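Local coordinates for 2-hydroxyethylphosphonate dioxygenase (PDB 4YAR), which catalyses the iron-dependent cleavage of 2-hydroxyethylphosphonate by oxygen into hydroxymethylphosphonate and formate, a step in making the antibiotic phosphinothricin tripeptide, at residues A[128-132]-A[198-204]; A[71-76]-A[100-104]; A[355-361]-A[382-388]. The protein carries 1 engineered substitution. All coordinates share one frame; numbering follows the deposited sequence.

Contact 1: A[128-132]-A[198-204]. With CD (cadmium ion), chain B; CD (cadmium ion), chain E.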
ATOM      1  N   GLY A 128       5.130  10.368  14.536  1.00 35.09           N
ATOM      2  CA  GLY A 128       5.167  10.156  13.053  1.00 32.04           C
ATOM      3  C   GLY A 128       5.531   8.701  12.753  1.00 29.63           C
ATOM      4  O   GLY A 128       6.004   8.004  13.621  1.00 35.64           O
ATOM      5  N   HIS A 129       5.331   8.233  11.536  1.00 24.30           N
ATOM      6  CA  HIS A 129       5.625   6.873  11.160  1.00 23.19           C
ATOM      7  C   HIS A 129       5.939   6.846   9.673  1.00 24.10           C
ATOM      8  O   HIS A 129       5.600   7.762   8.946  1.00 26.33           O
ATOM      9  CB  HIS A 129       4.481   5.920  11.529  1.00 25.98           C
ATOM     10  CG  HIS A 129       3.117   6.430  11.231  1.00 25.35           C
ATOM     11  ND1 HIS A 129       2.632   6.531   9.953  1.00 24.72           N
ATOM     12  CD2 HIS A 129       2.097   6.800  12.054  1.00 25.67           C
ATOM     13  CE1 HIS A 129       1.403   7.011   9.989  1.00 26.26           C
ATOM     14  NE2 HIS A 129       1.054   7.185  11.254  1.00 23.44           N
ATOM     15  N   LEU A 130       6.635   5.840   9.227  1.00 22.12           N
ATOM     16  CA  LEU A 130       7.057   5.772   7.841  1.00 24.31           C
ATOM     17  C   LEU A 130       5.869   5.748   6.896  1.00 26.27           C
ATOM     18  O   LEU A 130       5.872   6.424   5.865  1.00 28.60           O
ATOM     19  CB  LEU A 130       7.827   4.508   7.612  1.00 25.18           C
ATOM     20  CG  LEU A 130       8.339   4.210   6.192  1.00 26.01           C
ATOM     21  CD1 LEU A 130       9.182   5.368   5.679  1.00 25.04           C
ATOM     22  CD2 LEU A 130       9.069   2.886   6.234  1.00 25.13           C
ATOM     23  N   GLU A 131       4.865   4.968   7.263  1.00 23.56           N
ATOM     24  CA  GLU A 131       3.710   4.796   6.397  1.00 26.13           C
ATOM     25  C   GLU A 131       2.943   6.084   6.115  1.00 25.89           C
ATOM     26  O   GLU A 131       2.593   6.879   7.039  1.00 26.14           O
ATOM     27  CB  GLU A 131       2.792   3.724   6.943  1.00 24.72           C
ATOM     28  CG  GLU A 131       3.402   2.349   6.912  1.00 25.04           C
ATOM     29  CD  GLU A 131       4.481   2.100   7.967  1.00 25.80           C
ATOM     30  OE1 GLU A 131       4.552   2.848   8.966  1.00 24.37           O
ATOM     31  OE2 GLU A 131       5.254   1.164   7.723  1.00 25.36           O
ATOM     32  N   PRO A 132       2.568   6.246   4.831  1.00 24.55           N
ATOM     33  CA  PRO A 132       1.649   7.325   4.475  1.00 26.59           C
ATOM     34  C   PRO A 132       0.228   6.864   4.864  1.00 20.74           C
ATOM     35  O   PRO A 132       0.014   5.667   5.056  1.00 20.93           O
ATOM     36  CB  PRO A 132       1.818   7.395   2.960  1.00 24.69           C
ATOM     37  CG  PRO A 132       2.171   6.027   2.540  1.00 26.37           C
ATOM     38  CD  PRO A 132       2.802   5.320   3.707  1.00 26.55           C
ATOM     39  N   THR A 198      -3.498   3.369   6.628  1.00 20.07           N
ATOM     40  CA  THR A 198      -2.115   3.396   6.157  1.00 21.32           C
ATOM     41  C   THR A 198      -1.918   2.411   4.988  1.00 22.93           C
ATOM     42  O   THR A 198      -2.655   1.471   4.784  1.00 26.30           O
ATOM     43  CB  THR A 198      -1.176   3.023   7.272  1.00 25.06           C
ATOM     44  OG1 THR A 198      -1.419   1.647   7.576  1.00 26.92           O
ATOM     45  CG2 THR A 198      -1.343   3.893   8.529  1.00 27.27           C
ATOM     46  N   ALA A 199      -1.005   2.720   4.110  1.00 25.55           N
ATOM     47  CA  ALA A 199      -0.634   1.733   3.093  1.00 26.06           C
ATOM     48  C   ALA A 199       0.759   1.301   3.473  1.00 23.60           C
ATOM     49  O   ALA A 199       1.448   2.036   4.153  1.00 21.61           O
ATOM     50  CB  ALA A 199      -0.622   2.393   1.729  1.00 25.07           C
ATOM     51  N   GLN A 200       1.205   0.187   2.894  1.00 26.42           N
ATOM     52  CA  GLN A 200       2.639  -0.206   2.935  1.00 27.09           C
ATOM     53  C   GLN A 200       3.496   0.874   2.363  1.00 24.60           C
ATOM     54  O   GLN A 200       3.150   1.511   1.390  1.00 22.72           O
ATOM     55  CB  GLN A 200       2.869  -1.543   2.188  1.00 30.74           C
ATOM     56  CG  GLN A 200       3.073  -1.464   0.651  1.00 31.24           C
ATOM     57  CD  GLN A 200       1.900  -0.874  -0.173  1.00 28.63           C
ATOM     58  OE1 GLN A 200       0.714  -0.887   0.236  1.00 28.87           O
ATOM     59  NE2 GLN A 200       2.233  -0.399  -1.381  1.00 27.44           N
ATOM     60  N   SER A 201       4.647   1.116   2.975  1.00 22.64           N
ATOM     61  CA  SER A 201       5.626   2.026   2.421  1.00 22.17           C
ATOM     62  C   SER A 201       6.407   1.248   1.354  1.00 21.94           C
ATOM     63  O   SER A 201       6.938   0.189   1.587  1.00 20.30           O
ATOM     64  CB  SER A 201       6.606   2.514   3.465  1.00 24.45           C
ATOM     65  OG  SER A 201       7.622   3.243   2.849  1.00 23.98           O
ATOM     66  N   ASN A 202       6.474   1.784   0.169  1.00 18.51           N
ATOM     67  CA  ASN A 202       7.207   1.104  -0.876  1.00 21.26           C
ATOM     68  C   ASN A 202       8.696   1.311  -0.805  1.00 23.69           C
ATOM     69  O   ASN A 202       9.404   0.748  -1.634  1.00 24.97           O
ATOM     70  CB  ASN A 202       6.703   1.555  -2.284  1.00 19.61           C
ATOM     71  CG  ASN A 202       5.308   1.021  -2.586  1.00 20.54           C
ATOM     72  OD1 ASN A 202       5.017  -0.127  -2.289  1.00 21.17           O
ATOM     73  ND2 ASN A 202       4.460   1.831  -3.195  1.00 19.04           N
ATOM     74  N   ILE A 203       9.152   2.164   0.112  1.00 22.18           N
ATOM     75  CA  ILE A 203      10.606   2.418   0.301  1.00 28.60           C
ATOM     76  C   ILE A 203      11.077   1.507   1.463  1.00 27.54           C
ATOM     77  O   ILE A 203      12.276   1.364   1.781  1.00 26.54           O
ATOM     78  CB  ILE A 203      10.824   3.954   0.506  1.00 31.18           C
ATOM     79  CG1 ILE A 203      12.276   4.346   0.331  1.00 37.68           C
ATOM     80  CG2 ILE A 203      10.255   4.455   1.818  1.00 29.44           C
ATOM     81  CD1 ILE A 203      12.679   4.241  -1.130  1.00 39.34           C
ATOM     82  N   SER A 204      10.121   0.826   2.077  1.00 29.15           N
ATOM     83  CA  SER A 204      10.457   0.021   3.226  1.00 31.53           C
ATOM     84  C   SER A 204      11.459  -1.113   2.947  1.00 29.40           C
ATOM     85  O   SER A 204      12.376  -1.319   3.772  1.00 27.50           O
ATOM     86  CB  SER A 204       9.216  -0.561   3.899  1.00 32.65           C
ATOM     87  OG  SER A 204       9.632  -1.050   5.147  1.00 35.30           O
TER
HETATM   88 CD    CD B 501      -0.931   7.908  12.176  1.00 30.03          CD
HETATM   89 CD    CD E 504       6.047   1.371  10.042  1.00 26.78          CD
HETATM   90  O   HOH W   1      -1.968   5.994  11.902  1.00 31.51           O
HETATM   91  O   HOH W   2      -3.247   8.595  12.754  1.00 24.65           O
HETATM   92  O   HOH W   3      -1.672   7.598   9.964  1.00 39.67           O
HETATM   93  O   HOH W   4      -0.227   7.297  14.359  1.00 27.23           O
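Leu130 lies against Ser201, its CG 3.6 Å from Ser201 OG, and this forms one half of the tight part of the contact. CG of Leu130 stands opposite the backbone N (chi1 178°), a setting that puts the branch point at the serine, with CD1 and CD2 both near its OG. The Ser201 hydroxyl also accepts a weak capping bond from Ile203 N at the turn into helix 204-210, with Leu130 packed over it. The other half is built on carbonyls. Pro132 O receives Ala199 N at 3.3 Å, and the CA-H of Thr198 adds a second, softer approach to the same oxygen. Nearby, the aliphatic CG of Glu131 rests 3.4 Å from Ala199 O, and CD of Pro132 touches this oxygen too. Packing thins out at the margins. CD1 of Leu130 meets CG2 of the exposed Ile203 at 4.1 Å, the two side chains crossing at about a right angle. The carboxylate of Glu131 turns off at a bent chi2 and chelates a cadmium ion through both oxygens. His129 barely touches, with CE1 4.4 Å from Thr198 CG2, which approaches obliquely. ND1 of that ring makes a weak bond to Glu131 O, while NE2 binds a second cadmium ion, 2.3 Å away. Four waters and NE2 of His182 complete six ligands around this ion, with the engineered His176 close by. Since His129 and His182 are the iron-binding histidines, the cadmium takes the iron position, and loop 128-132 presents its ligand in the manner of the mononuclear non-heme iron site of a cupin oxygenase.

Contact 2: A[71-76]-A[100-104]. With CD (cadmium ion), chain D.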
ATOM      1  N   LEU A  71      -6.491 -17.198   1.577  1.00 22.31           N
ATOM      2  CA  LEU A  71      -7.436 -16.243   2.142  1.00 24.12           C
ATOM      3  C   LEU A  71      -8.071 -15.538   1.002  1.00 19.32           C
ATOM      4  O   LEU A  71      -7.394 -15.208   0.052  1.00 23.69           O
ATOM      5  CB  LEU A  71      -6.770 -15.183   3.061  1.00 29.31           C
ATOM      6  CG  LEU A  71      -6.794 -15.489   4.561  1.00 36.70           C
ATOM      7  CD1 LEU A  71      -6.478 -16.941   4.876  1.00 39.29           C
ATOM      8  CD2 LEU A  71      -5.841 -14.521   5.232  1.00 36.65           C
ATOM      9  N   THR A  72      -9.340 -15.225   1.139  1.00 22.13           N
ATOM     10  CA  THR A  72     -10.061 -14.420   0.170  1.00 20.65           C
ATOM     11  C   THR A  72     -10.671 -13.207   0.889  1.00 20.86           C
ATOM     12  O   THR A  72     -10.487 -12.079   0.463  1.00 19.13           O
ATOM     13  CB  THR A  72     -11.196 -15.212  -0.510  1.00 22.92           C
ATOM     14  OG1 THR A  72     -12.062 -15.743   0.516  1.00 26.18           O
ATOM     15  CG2 THR A  72     -10.623 -16.349  -1.268  1.00 22.97           C
ATOM     16  N   VAL A  73     -11.476 -13.456   1.911  1.00 21.74           N
ATOM     17  CA  VAL A  73     -12.216 -12.408   2.618  1.00 22.19           C
ATOM     18  C   VAL A  73     -12.103 -12.670   4.101  1.00 23.90           C
ATOM     19  O   VAL A  73     -12.204 -13.816   4.536  1.00 22.27           O
ATOM     20  CB  VAL A  73     -13.662 -12.296   2.220  1.00 24.82           C
ATOM     21  CG1 VAL A  73     -14.470 -11.345   3.158  1.00 26.06           C
ATOM     22  CG2 VAL A  73     -13.745 -11.804   0.800  1.00 27.58           C
ATOM     23  N   VAL A  74     -11.870 -11.590   4.871  1.00 21.57           N
ATOM     24  CA  VAL A  74     -11.870 -11.633   6.347  1.00 21.85           C
ATOM     25  C   VAL A  74     -12.870 -10.560   6.750  1.00 21.45           C
ATOM     26  O   VAL A  74     -12.929  -9.498   6.095  1.00 19.69           O
ATOM     27  CB  VAL A  74     -10.480 -11.237   6.886  1.00 25.46           C
ATOM     28  CG1 VAL A  74     -10.542 -11.059   8.391  1.00 26.85           C
ATOM     29  CG2 VAL A  74      -9.479 -12.325   6.465  1.00 26.50           C
ATOM     30  N   HIS A  75     -13.693 -10.820   7.763  1.00 20.11           N
ATOM     31  CA  HIS A  75     -14.704  -9.839   8.202  1.00 19.27           C
ATOM     32  C   HIS A  75     -14.769  -9.758   9.739  1.00 18.58           C
ATOM     33  O   HIS A  75     -14.262 -10.653  10.443  1.00 18.43           O
ATOM     34  CB  HIS A  75     -16.047 -10.135   7.573  1.00 21.89           C
ATOM     35  CG  HIS A  75     -16.473 -11.548   7.765  1.00 24.43           C
ATOM     36  ND1 HIS A  75     -16.974 -12.015   8.963  1.00 27.38           N
ATOM     37  CD2 HIS A  75     -16.464 -12.600   6.913  1.00 25.54           C
ATOM     38  CE1 HIS A  75     -17.240 -13.307   8.846  1.00 24.80           C
ATOM     39  NE2 HIS A  75     -16.915 -13.687   7.623  1.00 25.72           N
ATOM     40  N   LYS A  76     -15.304  -8.654  10.253  1.00 17.39           N
ATOM     41  CA  LYS A  76     -15.279  -8.331  11.670  1.00 18.90           C
ATOM     42  C   LYS A  76     -16.536  -7.590  11.991  1.00 18.78           C
ATOM     43  O   LYS A  76     -16.859  -6.593  11.338  1.00 17.34           O
ATOM     44  CB  LYS A  76     -14.068  -7.445  12.015  1.00 18.71           C
ATOM     45  CG  LYS A  76     -13.885  -7.225  13.506  1.00 19.25           C
ATOM     46  CD  LYS A  76     -12.526  -6.609  13.758  1.00 19.17           C
ATOM     47  CE  LYS A  76     -12.236  -6.444  15.223  1.00 22.02           C
ATOM     48  NZ  LYS A  76     -10.798  -6.104  15.386  1.00 22.74           N
ATOM     49  N   THR A 100      -9.823  -1.429  15.961  1.00 20.27           N
ATOM     50  CA  THR A 100      -9.249  -2.088  14.771  1.00 18.14           C
ATOM     51  C   THR A 100     -10.352  -2.675  13.889  1.00 17.09           C
ATOM     52  O   THR A 100     -11.282  -3.295  14.351  1.00 18.07           O
ATOM     53  CB  THR A 100      -8.182  -3.143  15.096  1.00 21.28           C
ATOM     54  OG1 THR A 100      -8.687  -4.020  16.068  1.00 19.21           O
ATOM     55  CG2 THR A 100      -6.876  -2.531  15.626  1.00 22.77           C
ATOM     56  N   LEU A 101     -10.282  -2.354  12.589  1.00 18.05           N
ATOM     57  CA  LEU A 101     -11.116  -3.017  11.585  1.00 17.26           C
ATOM     58  C   LEU A 101     -10.532  -4.342  11.090  1.00 16.55           C
ATOM     59  O   LEU A 101      -9.386  -4.770  11.396  1.00 18.14           O
ATOM     60  CB  LEU A 101     -11.317  -2.057  10.405  1.00 19.94           C
ATOM     61  CG  LEU A 101     -11.852  -0.672  10.786  1.00 19.38           C
ATOM     62  CD1 LEU A 101     -12.122   0.181   9.545  1.00 21.55           C
ATOM     63  CD2 LEU A 101     -13.138  -0.753  11.607  1.00 21.54           C
ATOM     64  N   ALA A 102     -11.333  -5.038  10.273  1.00 15.79           N
ATOM     65  CA  ALA A 102     -10.917  -6.310   9.757  1.00 16.67           C
ATOM     66  C   ALA A 102      -9.599  -6.329   9.007  1.00 16.70           C
ATOM     67  O   ALA A 102      -9.323  -5.485   8.141  1.00 16.18           O
ATOM     68  CB  ALA A 102     -11.991  -6.879   8.877  1.00 16.93           C
ATOM     69  N   ALA A 103      -8.821  -7.363   9.287  1.00 18.22           N
ATOM     70  CA  ALA A 103      -7.578  -7.597   8.600  1.00 17.57           C
ATOM     71  C   ALA A 103      -7.128  -9.041   8.749  1.00 20.90           C
ATOM     72  O   ALA A 103      -7.433  -9.636   9.823  1.00 19.58           O
ATOM     73  CB  ALA A 103      -6.540  -6.669   9.151  1.00 18.25           C
ATOM     74  N   PRO A 104      -6.387  -9.594   7.747  1.00 21.56           N
ATOM     75  CA  PRO A 104      -5.823 -10.923   7.996  1.00 21.21           C
ATOM     76  C   PRO A 104      -4.958 -10.963   9.273  1.00 24.39           C
ATOM     77  O   PRO A 104      -4.369  -9.955   9.665  1.00 24.91           O
ATOM     78  CB  PRO A 104      -4.949 -11.192   6.757  1.00 22.08           C
ATOM     79  CG  PRO A 104      -5.460 -10.271   5.681  1.00 23.24           C
ATOM     80  CD  PRO A 104      -6.034  -9.072   6.408  1.00 21.09           C
TER
HETATM   81 CD    CD D 503     -16.902 -16.194   7.698  1.00 89.69          CD
HETATM   82  O   HOH W   5      -8.912  -6.735  13.240  1.00 26.68           O
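Lys76 reaches along segment 100-104 and ends on Thr100, where its NZ lies 3.0 Å from Thr100 O. CG sits opposite the backbone N (chi1 -172°) and the chain is extended all the way beyond it, which lets the butyl part run past Leu101 and Ala102 before the ammonium group arrives. NZ comes from above the carbonyl plane, 57° out of it, and so uses neither lone pair. The threonine hydroxyl, set between the backbone N and carbonyl carbon of its own residue (chi1 50°), faces the same ammonium group and takes a weak bond from it. Water 5 offers a further acceptor to NZ at 2.9 Å and passes a hydrogen on to Leu101 O, tying the lysine to two successive carbonyls. Near its root, CB of Lys76 rests on the methyl of Ala102 at 3.8 Å. Strand 73-76 is an outermost strand of one antiparallel sheet, while segment 100-104 leaves strand 93-100 of the other, so the contact bridges the two sheets of a bicupin chain. The backbones run roughly antiparallel, but the links between them are made by side chains; Val74 and Lys76 direct their backbone bonds to Trp387 and Ser385 instead. Val74 splits its methyls over the bend: CG1 lies 3.7 Å from Ala103 O, and CG2 leans to CA of Pro104. Leu71 brings CD2 to 3.8 Å from CB of Pro104. His75, whose CB leaves in the direction away from segment 100-104, binds a cadmium ion through NE2 at 2.5 Å, the metal lying in the ring plane.

Contact 3: A[355-361]-A[382-388]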
ATOM      1  N   GLU A 355      -5.441  -5.254  -2.577  1.00 19.52           N
ATOM      2  CA  GLU A 355      -6.290  -5.423  -1.406  1.00 20.07           C
ATOM      3  C   GLU A 355      -7.269  -4.260  -1.209  1.00 17.56           C
ATOM      4  O   GLU A 355      -7.023  -3.100  -1.558  1.00 15.93           O
ATOM      5  CB  GLU A 355      -5.442  -5.569  -0.149  1.00 23.71           C
ATOM      6  CG  GLU A 355      -4.466  -6.731  -0.138  1.00 28.44           C
ATOM      7  CD  GLU A 355      -3.661  -6.840   1.153  1.00 30.54           C
ATOM      8  OE1 GLU A 355      -4.007  -6.243   2.183  1.00 25.39           O
ATOM      9  OE2 GLU A 355      -2.700  -7.607   1.117  1.00 44.69           O
ATOM     10  N   ASN A 356      -8.408  -4.596  -0.641  1.00 16.58           N
ATOM     11  CA  ASN A 356      -9.384  -3.617  -0.169  1.00 17.06           C
ATOM     12  C   ASN A 356      -9.671  -3.812   1.321  1.00 15.69           C
ATOM     13  O   ASN A 356      -9.764  -4.994   1.821  1.00 16.44           O
ATOM     14  CB  ASN A 356     -10.765  -3.791  -0.865  1.00 18.40           C
ATOM     15  CG  ASN A 356     -10.760  -3.505  -2.370  1.00 21.96           C
ATOM     16  OD1 ASN A 356     -10.125  -2.607  -2.858  1.00 25.01           O
ATOM     17  ND2 ASN A 356     -11.563  -4.298  -3.116  1.00 23.97           N
ATOM     18  N   HIS A 357      -9.956  -2.696   2.006  1.00 15.11           N
ATOM     19  CA  HIS A 357     -10.497  -2.731   3.323  1.00 14.85           C
ATOM     20  C   HIS A 357     -11.751  -1.912   3.351  1.00 15.65           C
ATOM     21  O   HIS A 357     -11.755  -0.738   2.780  1.00 15.07           O
ATOM     22  CB  HIS A 357      -9.502  -2.140   4.367  1.00 15.91           C
ATOM     23  CG  HIS A 357      -8.211  -2.872   4.484  1.00 15.06           C
ATOM     24  ND1 HIS A 357      -7.955  -3.745   5.520  1.00 17.70           N
ATOM     25  CD2 HIS A 357      -7.087  -2.833   3.755  1.00 16.01           C
ATOM     26  CE1 HIS A 357      -6.718  -4.164   5.439  1.00 15.21           C
ATOM     27  NE2 HIS A 357      -6.189  -3.665   4.365  1.00 17.35           N
ATOM     28  N   TYR A 358     -12.857  -2.514   3.809  1.00 14.05           N
ATOM     29  CA  TYR A 358     -14.114  -1.818   3.779  1.00 14.47           C
ATOM     30  C   TYR A 358     -14.652  -1.593   5.188  1.00 15.29           C
ATOM     31  O   TYR A 358     -14.551  -2.499   6.030  1.00 16.16           O
ATOM     32  CB  TYR A 358     -15.219  -2.649   3.058  1.00 14.77           C
ATOM     33  CG  TYR A 358     -15.100  -2.804   1.560  1.00 14.98           C
ATOM     34  CD1 TYR A 358     -15.503  -1.809   0.696  1.00 14.64           C
ATOM     35  CD2 TYR A 358     -14.559  -3.944   1.023  1.00 14.70           C
ATOM     36  CE1 TYR A 358     -15.445  -1.976  -0.650  1.00 15.07           C
ATOM     37  CE2 TYR A 358     -14.472  -4.130  -0.329  1.00 16.68           C
ATOM     38  CZ  TYR A 358     -14.918  -3.133  -1.186  1.00 16.79           C
ATOM     39  OH  TYR A 358     -14.839  -3.280  -2.551  1.00 18.67           O
ATOM     40  N   VAL A 359     -15.287  -0.458   5.413  1.00 15.22           N
ATOM     41  CA  VAL A 359     -16.082  -0.222   6.654  1.00 15.63           C
ATOM     42  C   VAL A 359     -17.436   0.363   6.383  1.00 14.32           C
ATOM     43  O   VAL A 359     -17.601   1.364   5.594  1.00 15.74           O
ATOM     44  CB  VAL A 359     -15.313   0.591   7.716  1.00 17.71           C
ATOM     45  CG1 VAL A 359     -14.974   1.973   7.204  1.00 18.49           C
ATOM     46  CG2 VAL A 359     -16.114   0.661   9.044  1.00 17.97           C
ATOM     47  N   VAL A 360     -18.440  -0.276   6.962  1.00 16.17           N
ATOM     48  CA  VAL A 360     -19.827   0.113   6.761  1.00 18.41           C
ATOM     49  C   VAL A 360     -20.132   1.313   7.671  1.00 16.75           C
ATOM     50  O   VAL A 360     -19.829   1.287   8.852  1.00 18.47           O
ATOM     51  CB  VAL A 360     -20.820  -1.023   7.132  1.00 18.83           C
ATOM     52  CG1 VAL A 360     -22.225  -0.552   6.938  1.00 20.83           C
ATOM     53  CG2 VAL A 360     -20.595  -2.266   6.324  1.00 21.31           C
ATOM     54  N   THR A 361     -20.716   2.340   7.102  1.00 17.74           N
ATOM     55  CA  THR A 361     -21.114   3.540   7.839  1.00 20.20           C
ATOM     56  C   THR A 361     -22.610   3.746   7.932  1.00 18.91           C
ATOM     57  O   THR A 361     -23.052   4.447   8.845  1.00 21.82           O
ATOM     58  CB  THR A 361     -20.524   4.796   7.293  1.00 20.54           C
ATOM     59  OG1 THR A 361     -20.952   4.998   5.952  1.00 24.98           O
ATOM     60  CG2 THR A 361     -18.973   4.744   7.329  1.00 23.71           C
ATOM     61  N   PRO A 382     -23.257  -0.877  10.604  1.00 21.07           N
ATOM     62  CA  PRO A 382     -22.246   0.163  10.790  1.00 20.04           C
ATOM     63  C   PRO A 382     -21.204  -0.161  11.768  1.00 19.76           C
ATOM     64  O   PRO A 382     -21.485  -0.725  12.848  1.00 20.88           O
ATOM     65  CB  PRO A 382     -23.060   1.399  11.194  1.00 20.56           C
ATOM     66  CG  PRO A 382     -24.427   1.155  10.573  1.00 21.85           C
ATOM     67  CD  PRO A 382     -24.636  -0.324  10.685  1.00 21.20           C
ATOM     68  N   ASP A 383     -19.973   0.169  11.403  1.00 18.93           N
ATOM     69  CA  ASP A 383     -18.753  -0.275  12.103  1.00 18.22           C
ATOM     70  C   ASP A 383     -18.261  -1.722  11.820  1.00 17.11           C
ATOM     71  O   ASP A 383     -17.092  -2.050  12.117  1.00 18.68           O
ATOM     72  CB  ASP A 383     -18.785  -0.055  13.605  1.00 20.51           C
ATOM     73  CG  ASP A 383     -18.888   1.429  14.010  1.00 22.10           C
ATOM     74  OD1 ASP A 383     -18.624   2.360  13.178  1.00 22.08           O
ATOM     75  OD2 ASP A 383     -19.327   1.686  15.166  1.00 25.61           O
ATOM     76  N   GLY A 384     -19.112  -2.580  11.288  1.00 17.22           N
ATOM     77  CA  GLY A 384     -18.638  -3.796  10.642  1.00 17.04           C
ATOM     78  C   GLY A 384     -17.695  -3.520   9.494  1.00 17.70           C
ATOM     79  O   GLY A 384     -17.840  -2.470   8.794  1.00 17.27           O
ATOM     80  N   SER A 385     -16.779  -4.465   9.254  1.00 17.92           N
ATOM     81  CA  SER A 385     -15.762  -4.245   8.227  1.00 17.01           C
ATOM     82  C   SER A 385     -15.357  -5.542   7.581  1.00 17.96           C
ATOM     83  O   SER A 385     -15.607  -6.642   8.141  1.00 15.20           O
ATOM     84  CB  SER A 385     -14.534  -3.583   8.866  1.00 15.65           C
ATOM     85  OG  SER A 385     -14.043  -4.358   9.939  1.00 16.90           O
ATOM     86  N   ALA A 386     -14.688  -5.413   6.435  1.00 16.63           N
ATOM     87  CA  ALA A 386     -14.109  -6.516   5.747  1.00 17.11           C
ATOM     88  C   ALA A 386     -12.800  -6.196   5.028  1.00 18.75           C
ATOM     89  O   ALA A 386     -12.476  -5.015   4.785  1.00 17.47           O
ATOM     90  CB  ALA A 386     -15.109  -7.052   4.773  1.00 16.41           C
ATOM     91  N   TRP A 387     -12.092  -7.269   4.641  1.00 18.01           N
ATOM     92  CA  TRP A 387     -10.857  -7.181   3.832  1.00 16.33           C
ATOM     93  C   TRP A 387     -11.018  -8.070   2.651  1.00 16.23           C
ATOM     94  O   TRP A 387     -11.509  -9.155   2.836  1.00 17.14           O
ATOM     95  CB  TRP A 387      -9.678  -7.617   4.650  1.00 16.88           C
ATOM     96  CG  TRP A 387      -8.435  -7.809   3.902  1.00 16.36           C
ATOM     97  CD1 TRP A 387      -7.489  -6.862   3.648  1.00 19.27           C
ATOM     98  CD2 TRP A 387      -7.949  -9.012   3.298  1.00 19.46           C
ATOM     99  NE1 TRP A 387      -6.478  -7.381   2.942  1.00 19.70           N
ATOM    100  CE2 TRP A 387      -6.726  -8.704   2.705  1.00 19.65           C
ATOM    101  CE3 TRP A 387      -8.438 -10.323   3.185  1.00 19.10           C
ATOM    102  CZ2 TRP A 387      -5.955  -9.678   2.040  1.00 19.05           C
ATOM    103  CZ3 TRP A 387      -7.686 -11.260   2.488  1.00 18.46           C
ATOM    104  CH2 TRP A 387      -6.461 -10.917   1.964  1.00 16.20           C
ATOM    105  N   THR A 388     -10.619  -7.642   1.463  1.00 16.39           N
ATOM    106  CA  THR A 388     -10.625  -8.539   0.292  1.00 15.07           C
ATOM    107  C   THR A 388      -9.199  -8.673  -0.235  1.00 15.68           C
ATOM    108  O   THR A 388      -8.532  -7.646  -0.321  1.00 15.75           O
ATOM    109  CB  THR A 388     -11.570  -8.074  -0.789  1.00 15.96           C
ATOM    110  OG1 THR A 388     -11.212  -6.812  -1.294  1.00 16.08           O
ATOM    111  CG2 THR A 388     -13.056  -7.923  -0.220  1.00 16.71           C
TER
HETATM  112  O   HOH W   6     -18.733   3.215  10.670  1.00 27.73           O
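Val360 O is gripped from several sides: Asp383 N donates to it at 2.8 Å, water 6 at 2.9 Å, and the CA-H of Pro382 leans in as well. Water 6 also donates to Asp383 OD1, bridging Val360 to the loop just before strand 385-388; that carboxylate is further held by Arg193 and His82. From here the antiparallel pair of strands 355-362 and 385-388 runs through the seven-stranded antiparallel sheet of the second cupin domain of this bicupin enzyme, with strand 73-76 flanking 385-388 and strand 400-407 flanking 355-362. Tyr358 and Ala386 form a hydrogen-bonded pair whose shorter bond, Tyr358 N to Ala386 O, measures 2.7 Å and is nearly straight. Asn356 and Thr388 make the next such pair, while His357 with Trp387 and Val359 with Ser385 are non-hydrogen-bonded. On the Tyr358 side, CG2 of Thr388 touches the rim of the phenol ring, whose OH is hydrogen-bonded to Lys404 and His394. On the other face, Trp387 is fixed at two points of its indole edge. NE1 donates to Glu355 OE1 at 2.8 Å, the oxygen lying in the indole plane but met from above the carboxylate plane. Beside it the five-membered ring makes a T-shaped stack on His357, planes at 64°, with Trp387 CD1 only 3.3 Å from His357 CE1.

Contact 3 is buried strand pairing, contact 2 is partly buried, and contact 1 is a surface meeting of two loops. Contacts 2 and 3 touch and hold neighbouring elements: strand 73-76 lies beside strand 385-388, and Ala102 N is hydrogen-bonded to Ser385 OG. Contact 1 stands apart, its centre about 20 Å from that of contact 2 and about 21 Å from that of contact 3. The chemistry follows the place in the fold. Contact 3 relies on regular backbone bonds and aromatic rings, contact 2 on a lysine that reaches a threonine from the sheet's edge strand, contact 1 on one backbone bond between segments beside two metal-binding side chains, one of them an iron ligand.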